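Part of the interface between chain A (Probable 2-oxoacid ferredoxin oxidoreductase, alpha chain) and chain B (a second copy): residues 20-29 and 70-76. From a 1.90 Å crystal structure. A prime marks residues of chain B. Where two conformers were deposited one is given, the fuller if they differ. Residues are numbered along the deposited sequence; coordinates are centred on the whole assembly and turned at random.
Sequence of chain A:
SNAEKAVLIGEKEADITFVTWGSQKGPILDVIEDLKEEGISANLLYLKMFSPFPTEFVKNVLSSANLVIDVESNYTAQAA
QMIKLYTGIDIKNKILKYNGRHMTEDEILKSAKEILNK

Chain A, residues 20-29: TWGSQKGPIL
Chain B, residues 70-76: DVESNYT

This is a largely polar contact, 492 Å² in total, in which the strand residues Thr20 and Trp21 and the loop that follows, leading into a helix that starts at Lys25, lie against the extended segment 70-76 of chain B, with apolar contacts at both ends. CA-CA distances set the register: Thr20-Val71′ 5.3 Å, Gln24-Ser73′ 5.8 Å and Gly22-Tyr75′ 5.5 Å. Thr20 to Gly22 runs roughly with Val71′ to Tyr75′; the chain then turns back, placing Gln24 by Ser73′.

Buried Ser73′ (chi1 t; 79 Å² covered) is central. Ser73′ OG donates to Trp21 O at 2.7 Å and accepts from Gln24 N at 3.2 Å (N-H...O 147°), so one small hydroxyl bridges both. Ser73′ CB lies over the Trp21 five-membered ring, 4.0 Å from the centroid of CG, CD1, NE1, CE2 and CD2 and 21° off the normal; chi1 63° and chi2 -78° bring the buried indole (77 Å² covered) there, with Trp21 CZ3 3.7 Å from Tyr75′ CB.

Gly22 turns the chain at phi/psi 62/-136, and an ideal CB would clash with Asn74′ O at 2.7 Å. Ser23 N donates to Asn74′ O (3.1 Å, 151°), while Ser23 OG (chi1 p) donates to Asn74′ OD1 at 3.0 Å; Asn74′ chi1 p returns its amide although its CB points away.

At the other end, Thr20 OG1 (chi1 t) donates to Val71′ O at 2.9 Å, and buried Ile28 (m, t) packs CD1 3.4 Å from Val71′ CG2 (chi1 t). Val71′, buried with 73 Å² covered, suits this place: its CB points toward chain A, presenting a methyl to Ile28.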

# COMPACT_ATOMS: atom_id res chain seq x y z
N THR A 20 10.59 7.98 11.71
CA THR A 20 9.55 7.31 10.98
C THR A 20 8.21 7.43 11.70
O THR A 20 8.10 8.10 12.75
CB THR A 20 9.93 5.82 10.66
OG1 THR A 20 9.23 5.40 9.46
CG2 THR A 20 9.56 4.89 11.83
N TRP A 21 7.19 6.81 11.12
CA TRP A 21 5.84 6.81 11.63
C TRP A 21 5.29 5.49 11.11
O TRP A 21 5.86 4.85 10.22
CB TRP A 21 5.04 8.01 11.08
CG TRP A 21 4.89 7.95 9.57
CD1 TRP A 21 5.83 8.28 8.62
CD2 TRP A 21 3.77 7.44 8.85
NE1 TRP A 21 5.34 8.04 7.36
CE2 TRP A 21 4.08 7.53 7.48
CE3 TRP A 21 2.52 6.94 9.23
CZ2 TRP A 21 3.18 7.15 6.49
CZ3 TRP A 21 1.63 6.56 8.24
CH2 TRP A 21 1.98 6.64 6.88
N GLY A 22 4.16 5.07 11.64
CA GLY A 22 3.46 3.94 11.07
C GLY A 22 4.23 2.65 11.11
O GLY A 22 4.85 2.32 12.11
N SER A 23 4.20 1.92 9.99
CA SER A 23 4.54 0.50 10.02
C SER A 23 6.05 0.18 10.14
O SER A 23 6.41 -0.93 10.55
CB SER A 23 3.94 -0.20 8.80
OG SER A 23 4.69 0.18 7.65
N GLN A 24 6.93 1.13 9.81
CA GLN A 24 8.38 0.84 9.78
C GLN A 24 9.02 0.97 11.16
O GLN A 24 10.24 0.74 11.34
CB GLN A 24 9.09 1.75 8.76
CG GLN A 24 8.71 1.43 7.33
CD GLN A 24 8.91 -0.07 7.02
OE1 GLN A 24 7.95 -0.78 6.79
NE2 GLN A 24 10.15 -0.54 7.06
N LYS A 25 8.19 1.25 12.17
CA LYS A 25 8.72 1.41 13.53
C LYS A 25 9.51 0.18 13.90
O LYS A 25 10.66 0.30 14.34
CB LYS A 25 7.65 1.68 14.60
CG LYS A 25 8.27 1.80 15.96
CD LYS A 25 7.31 2.20 17.08
CE LYS A 25 6.83 0.99 17.85
NZ LYS A 25 6.08 1.36 19.09
N GLY A 26 8.91 -0.99 13.78
CA GLY A 26 9.55 -2.23 14.28
C GLY A 26 10.86 -2.59 13.55
O GLY A 26 11.87 -2.91 14.17
N PRO A 27 10.85 -2.54 12.22
CA PRO A 27 12.07 -2.72 11.46
C PRO A 27 13.24 -1.80 11.92
O PRO A 27 14.38 -2.25 12.06
CB PRO A 27 11.62 -2.37 10.04
CG PRO A 27 10.23 -2.95 9.97
CD PRO A 27 9.66 -2.46 11.33
N ILE A 28 12.95 -0.52 12.14
CA ILE A 28 13.99 0.41 12.61
C ILE A 28 14.54 0.01 13.99
O ILE A 28 15.76 0.01 14.20
CB ILE A 28 13.45 1.84 12.68
CG1 ILE A 28 13.15 2.36 11.28
CG2 ILE A 28 14.50 2.75 13.38
CD1 ILE A 28 12.89 3.82 11.25
N LEU A 29 13.65 -0.36 14.90
CA LEU A 29 14.05 -0.70 16.25
C LEU A 29 15.01 -1.88 16.30
O LEU A 29 15.97 -1.89 17.09
CB LEU A 29 12.84 -0.89 17.17
CG LEU A 29 12.06 0.35 17.61
CD1 LEU A 29 10.84 -0.07 18.42
CD2 LEU A 29 12.93 1.35 18.45
N ASP B 70 15.44 10.01 7.40
CA ASP B 70 13.98 9.81 7.32
C ASP B 70 13.70 8.50 6.61
O ASP B 70 14.31 8.19 5.54
CB ASP B 70 13.32 10.98 6.57
CG ASP B 70 11.79 10.87 6.50
OD1 ASP B 70 11.13 10.53 7.54
OD2 ASP B 70 11.25 11.11 5.40
N VAL B 71 12.79 7.72 7.17
CA VAL B 71 12.52 6.37 6.68
C VAL B 71 11.07 6.37 6.14
O VAL B 71 10.11 6.53 6.89
CB VAL B 71 12.65 5.30 7.81
CG1 VAL B 71 12.25 3.93 7.31
CG2 VAL B 71 14.13 5.21 8.38
N GLU B 72 10.94 6.24 4.83
CA GLU B 72 9.64 6.28 4.17
C GLU B 72 8.75 5.22 4.78
O GLU B 72 9.22 4.12 5.04
CB GLU B 72 9.83 6.00 2.68
CG GLU B 72 8.48 5.96 1.95
CD GLU B 72 8.58 5.60 0.46
OE1 GLU B 72 9.67 5.61 -0.11
OE2 GLU B 72 7.53 5.29 -0.13
N SER B 73 7.48 5.52 5.05
CA SER B 73 6.66 4.50 5.69
C SER B 73 5.19 4.50 5.17
O SER B 73 4.88 5.19 4.19
CB SER B 73 6.77 4.62 7.22
OG SER B 73 6.10 3.56 7.90
N ASN B 74 4.33 3.67 5.76
CA ASN B 74 2.94 3.60 5.31
C ASN B 74 2.05 3.06 6.42
O ASN B 74 2.54 2.63 7.47
CB ASN B 74 2.78 2.72 4.07
CG ASN B 74 2.87 1.25 4.41
OD1 ASN B 74 3.92 0.77 4.81
ND2 ASN B 74 1.75 0.54 4.30
N TYR B 75 0.74 3.11 6.20
CA TYR B 75 -0.18 2.54 7.19
C TYR B 75 -1.48 2.21 6.47
O TYR B 75 -1.88 2.94 5.56
CB TYR B 75 -0.36 3.49 8.39
CG TYR B 75 -1.07 2.89 9.59
CD1 TYR B 75 -0.42 1.99 10.45
CD2 TYR B 75 -2.39 3.22 9.86
CE1 TYR B 75 -1.08 1.42 11.56
CE2 TYR B 75 -3.06 2.66 10.94
CZ TYR B 75 -2.41 1.77 11.78
OH TYR B 75 -3.11 1.27 12.86
N THR B 76 -2.07 1.06 6.81
CA THR B 76 -3.41 0.67 6.30
C THR B 76 -4.32 0.33 7.49
O THR B 76 -3.89 -0.39 8.38
CB THR B 76 -3.36 -0.55 5.35
OG1 THR B 76 -2.50 -0.27 4.24
CG2 THR B 76 -4.74 -0.87 4.78